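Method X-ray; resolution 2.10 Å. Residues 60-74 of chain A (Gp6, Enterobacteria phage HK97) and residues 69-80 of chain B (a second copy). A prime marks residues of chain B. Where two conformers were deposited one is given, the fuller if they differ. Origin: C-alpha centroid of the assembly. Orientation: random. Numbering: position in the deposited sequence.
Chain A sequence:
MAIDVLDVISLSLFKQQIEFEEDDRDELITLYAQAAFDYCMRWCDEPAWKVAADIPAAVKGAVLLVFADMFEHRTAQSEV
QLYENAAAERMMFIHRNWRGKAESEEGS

Chain A, residues 60-74: KGAVLLVFADMFEHR
Chain B, residues 69-80: DMFEHRTAQSEV

What fills the apolar centre? Leu65, on the chain A helix, which begins before Lys60 and runs to Glu72, lies against the chain B segment that follows its own helix end at Glu72′. Leu65 is m,t; its CD1 sits 4.0 Å from SE of selenomethionine Met70′ (m,m,m), whose CE reaches Gly61 O at 3.7 Å. Ala76′ CB packs 4.2 Å from both Leu65 CB and Val66 CG2 (Val66 chi1 t).

How is the backbone registered? Leu65 and Thr75′ bring their CA atoms to 4.5 Å, Gly61 and Met70′ theirs to 7.9 Å; from Arg74′ to Glu79′ chain B runs roughly in the helix's sense, through Thr75′ (phi/psi -121/144) and Ala76′ (-67/-16). Ala76′ N donates to Leu65 O (2.9 Å, 142°), although that carbonyl also accepts the helical bond from Asp69 N at 3.1 Å. In return, Leu65 CA points its hydrogen almost straight at Arg74′ O (3.5 Å, 174°). Ala68 points its CB toward chain B, 3.1 Å from Arg74′ O.

What bonds the polar edge? Asp69 (chi1 t) divides its carboxylate: OD2 accepts from Gln77′ NE2 (2.8 Å, 169°; Gln77′ m,t, extended backbone), while OD1 accepts from His73 ND1 at 2.5 Å.

How does the contact end? His73 (chi1 m, phi/psi -123/99) leaves the helix and presents its ring edge: CE1 lies 3.0 Å from Gln77′ O, and NE2 donates a weak bond to Glu79′ OE2 (2.9 Å; Glu79′ m,p). Thr75′ OG1 (p) donates to Gln77′ O at 2.6 Å.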

# COMPACT_ATOMS: atom_id res chain seq x y z
N LYS A 60 12.78 36.35 19.21
CA LYS A 60 12.36 35.81 20.51
C LYS A 60 11.43 34.62 20.29
O LYS A 60 11.54 33.61 20.97
CB LYS A 60 11.69 36.88 21.37
CG LYS A 60 12.53 38.18 21.54
CD LYS A 60 12.29 38.97 22.84
CE LYS A 60 10.85 39.12 23.19
NZ LYS A 60 10.65 40.11 24.30
N GLY A 61 10.53 34.73 19.31
CA GLY A 61 9.64 33.63 18.97
C GLY A 61 10.43 32.40 18.54
O GLY A 61 10.10 31.28 18.94
N ALA A 62 11.46 32.60 17.73
CA ALA A 62 12.32 31.50 17.31
C ALA A 62 13.10 30.88 18.49
O ALA A 62 13.18 29.66 18.61
CB ALA A 62 13.28 31.95 16.21
N VAL A 63 13.66 31.71 19.36
CA VAL A 63 14.33 31.21 20.56
C VAL A 63 13.39 30.31 21.42
O VAL A 63 13.79 29.23 21.88
CB VAL A 63 14.93 32.39 21.38
CG1 VAL A 63 15.47 31.94 22.74
CG2 VAL A 63 16.03 33.09 20.57
N LEU A 64 12.14 30.71 21.60
CA LEU A 64 11.20 29.86 22.35
C LEU A 64 10.96 28.49 21.71
O LEU A 64 10.92 27.47 22.41
CB LEU A 64 9.85 30.56 22.54
CG LEU A 64 9.83 31.75 23.51
CD1 LEU A 64 8.47 32.45 23.36
CD2 LEU A 64 10.03 31.31 24.97
N LEU A 65 10.80 28.47 20.38
CA LEU A 65 10.57 27.22 19.64
C LEU A 65 11.77 26.26 19.73
O LEU A 65 11.60 25.05 19.91
CB LEU A 65 10.28 27.52 18.18
CG LEU A 65 8.93 28.22 17.90
CD1 LEU A 65 8.93 28.84 16.50
CD2 LEU A 65 7.80 27.23 18.03
N VAL A 66 12.96 26.82 19.56
CA VAL A 66 14.19 26.02 19.64
C VAL A 66 14.42 25.50 21.07
O VAL A 66 14.80 24.35 21.27
CB VAL A 66 15.40 26.83 19.16
CG1 VAL A 66 16.71 26.04 19.39
CG2 VAL A 66 15.20 27.19 17.67
N PHE A 67 14.17 26.36 22.04
CA PHE A 67 14.28 25.97 23.45
C PHE A 67 13.35 24.79 23.76
O PHE A 67 13.77 23.79 24.32
CB PHE A 67 13.99 27.18 24.36
CG PHE A 67 13.56 26.79 25.75
CD1 PHE A 67 14.48 26.50 26.72
CD2 PHE A 67 12.20 26.74 26.09
CE1 PHE A 67 14.07 26.12 28.00
CE2 PHE A 67 11.79 26.37 27.34
CZ PHE A 67 12.74 26.05 28.31
N ALA A 68 12.09 24.92 23.40
CA ALA A 68 11.10 23.92 23.72
C ALA A 68 11.43 22.58 23.04
O ALA A 68 11.21 21.52 23.61
CB ALA A 68 9.72 24.40 23.31
N ASP A 69 11.93 22.65 21.81
CA ASP A 69 12.40 21.45 21.14
C ASP A 69 13.50 20.71 21.93
O ASP A 69 13.48 19.48 22.04
CB ASP A 69 12.91 21.78 19.74
CG ASP A 69 13.30 20.53 18.97
OD1 ASP A 69 12.43 19.64 18.82
OD2 ASP A 69 14.46 20.41 18.53
N MSE A 70 14.46 21.45 22.47
CA MSE A 70 15.52 20.88 23.32
C MSE A 70 14.92 20.26 24.57
O MSE A 70 15.37 19.22 25.04
CB MSE A 70 16.53 21.95 23.76
CG MSE A 70 17.39 22.55 22.67
SE MSE A 70 18.61 21.27 21.81
CE MSE A 70 19.55 20.54 23.39
N PHE A 71 13.92 20.93 25.13
CA PHE A 71 13.31 20.40 26.34
C PHE A 71 12.55 19.09 26.07
O PHE A 71 12.60 18.17 26.87
CB PHE A 71 12.41 21.42 27.02
CG PHE A 71 11.79 20.92 28.31
CD1 PHE A 71 12.46 21.07 29.52
CD2 PHE A 71 10.54 20.33 28.32
CE1 PHE A 71 11.89 20.61 30.71
CE2 PHE A 71 9.95 19.88 29.49
CZ PHE A 71 10.63 20.01 30.69
N GLU A 72 11.87 19.00 24.93
CA GLU A 72 10.97 17.86 24.68
C GLU A 72 11.69 16.69 24.05
O GLU A 72 11.29 15.56 24.23
CB GLU A 72 9.81 18.25 23.76
CG GLU A 72 8.95 19.41 24.28
CD GLU A 72 8.19 19.10 25.56
OE1 GLU A 72 7.99 17.90 25.91
OE2 GLU A 72 7.76 20.06 26.23
N HIS A 73 12.74 17.00 23.28
CA HIS A 73 13.40 16.01 22.43
C HIS A 73 14.86 15.98 22.83
O HIS A 73 15.65 16.84 22.42
CB HIS A 73 13.21 16.37 20.93
CG HIS A 73 11.77 16.54 20.55
ND1 HIS A 73 11.27 17.69 19.98
CD2 HIS A 73 10.70 15.71 20.70
CE1 HIS A 73 9.97 17.56 19.79
NE2 HIS A 73 9.60 16.37 20.22
N ARG A 74 15.21 14.97 23.64
CA ARG A 74 16.46 14.94 24.40
C ARG A 74 17.62 14.16 23.77
O ARG A 74 18.73 14.20 24.30
CB ARG A 74 16.21 14.37 25.80
CG ARG A 74 15.07 15.04 26.61
CD ARG A 74 15.61 16.05 27.55
NE ARG A 74 14.61 16.85 28.25
CZ ARG A 74 14.41 16.84 29.58
NH1 ARG A 74 15.11 16.03 30.37
NH2 ARG A 74 13.50 17.64 30.12
N ASP B 69 -0.78 29.87 15.51
CA ASP B 69 0.16 28.80 15.26
C ASP B 69 1.23 28.72 16.36
O ASP B 69 1.53 27.63 16.86
CB ASP B 69 0.78 28.94 13.88
CG ASP B 69 1.78 27.84 13.58
OD1 ASP B 69 1.38 26.65 13.49
OD2 ASP B 69 2.98 28.17 13.48
N MSE B 70 1.74 29.86 16.78
CA MSE B 70 2.71 29.96 17.88
C MSE B 70 2.11 29.45 19.18
O MSE B 70 2.78 28.81 19.99
CB MSE B 70 3.12 31.43 18.10
CG MSE B 70 3.97 32.04 17.01
SE MSE B 70 5.64 31.05 16.75
CE MSE B 70 6.47 31.29 18.52
N PHE B 71 0.84 29.78 19.39
CA PHE B 71 0.20 29.40 20.64
C PHE B 71 0.06 27.90 20.69
O PHE B 71 0.28 27.32 21.74
CB PHE B 71 -1.16 30.10 20.88
CG PHE B 71 -1.81 29.68 22.18
CD1 PHE B 71 -1.40 30.26 23.39
CD2 PHE B 71 -2.77 28.68 22.21
CE1 PHE B 71 -1.97 29.85 24.59
CE2 PHE B 71 -3.35 28.28 23.41
CZ PHE B 71 -2.94 28.87 24.60
N GLU B 72 -0.28 27.28 19.56
CA GLU B 72 -0.59 25.87 19.48
C GLU B 72 0.60 24.95 19.30
O GLU B 72 0.58 23.81 19.77
CB GLU B 72 -1.56 25.58 18.32
CG GLU B 72 -2.92 26.29 18.39
CD GLU B 72 -3.74 25.94 19.63
OE1 GLU B 72 -3.54 24.86 20.22
OE2 GLU B 72 -4.60 26.76 20.01
N HIS B 73 1.63 25.41 18.61
CA HIS B 73 2.73 24.55 18.22
C HIS B 73 4.02 25.16 18.73
O HIS B 73 4.56 26.11 18.13
CB HIS B 73 2.75 24.36 16.70
CG HIS B 73 1.43 23.94 16.14
ND1 HIS B 73 0.76 24.70 15.20
CD2 HIS B 73 0.65 22.87 16.40
CE1 HIS B 73 -0.38 24.09 14.89
NE2 HIS B 73 -0.47 22.98 15.61
N ARG B 74 4.50 24.59 19.82
CA ARG B 74 5.50 25.19 20.69
C ARG B 74 6.97 24.81 20.43
O ARG B 74 7.85 25.42 21.00
CB ARG B 74 5.14 24.80 22.14
CG ARG B 74 3.73 25.24 22.54
CD ARG B 74 3.75 26.59 23.21
NE ARG B 74 2.41 27.08 23.51
CZ ARG B 74 1.94 27.35 24.73
NH1 ARG B 74 2.67 27.16 25.83
NH2 ARG B 74 0.71 27.83 24.85
N THR B 75 7.22 23.82 19.56
CA THR B 75 8.55 23.24 19.38
C THR B 75 9.02 23.39 17.95
O THR B 75 8.22 23.28 17.02
CB THR B 75 8.54 21.71 19.74
OG1 THR B 75 7.53 21.05 18.95
CG2 THR B 75 8.20 21.48 21.20
N ALA B 76 10.33 23.63 17.77
CA ALA B 76 10.92 23.77 16.44
C ALA B 76 10.88 22.46 15.63
O ALA B 76 11.09 22.47 14.41
CB ALA B 76 12.36 24.30 16.53
N GLN B 77 10.65 21.35 16.31
CA GLN B 77 10.45 20.05 15.67
C GLN B 77 9.30 19.37 16.37
O GLN B 77 9.14 19.50 17.59
CB GLN B 77 11.69 19.18 15.78
CG GLN B 77 12.97 19.81 15.24
CD GLN B 77 14.11 18.85 15.19
OE1 GLN B 77 14.35 18.22 14.16
NE2 GLN B 77 14.83 18.71 16.31
N SER B 78 8.49 18.63 15.63
CA SER B 78 7.41 17.87 16.26
C SER B 78 7.35 16.45 15.74
O SER B 78 7.84 16.16 14.64
CB SER B 78 6.07 18.57 16.04
OG SER B 78 5.79 18.64 14.65
N GLU B 79 6.76 15.60 16.55
CA GLU B 79 6.48 14.21 16.22
C GLU B 79 5.47 14.09 15.05
O GLU B 79 5.59 13.22 14.18
CB GLU B 79 5.97 13.48 17.48
CG GLU B 79 6.98 13.40 18.69
CD GLU B 79 6.98 14.65 19.62
OE1 GLU B 79 6.52 15.73 19.20
OE2 GLU B 79 7.47 14.55 20.78
N VAL B 80 4.49 14.98 15.03
CA VAL B 80 3.48 14.94 13.96
C VAL B 80 3.73 16.02 12.93
O VAL B 80 4.17 17.12 13.27
CB VAL B 80 2.03 15.03 14.51
CG1 VAL B 80 1.74 13.82 15.41
CG2 VAL B 80 1.80 16.33 15.25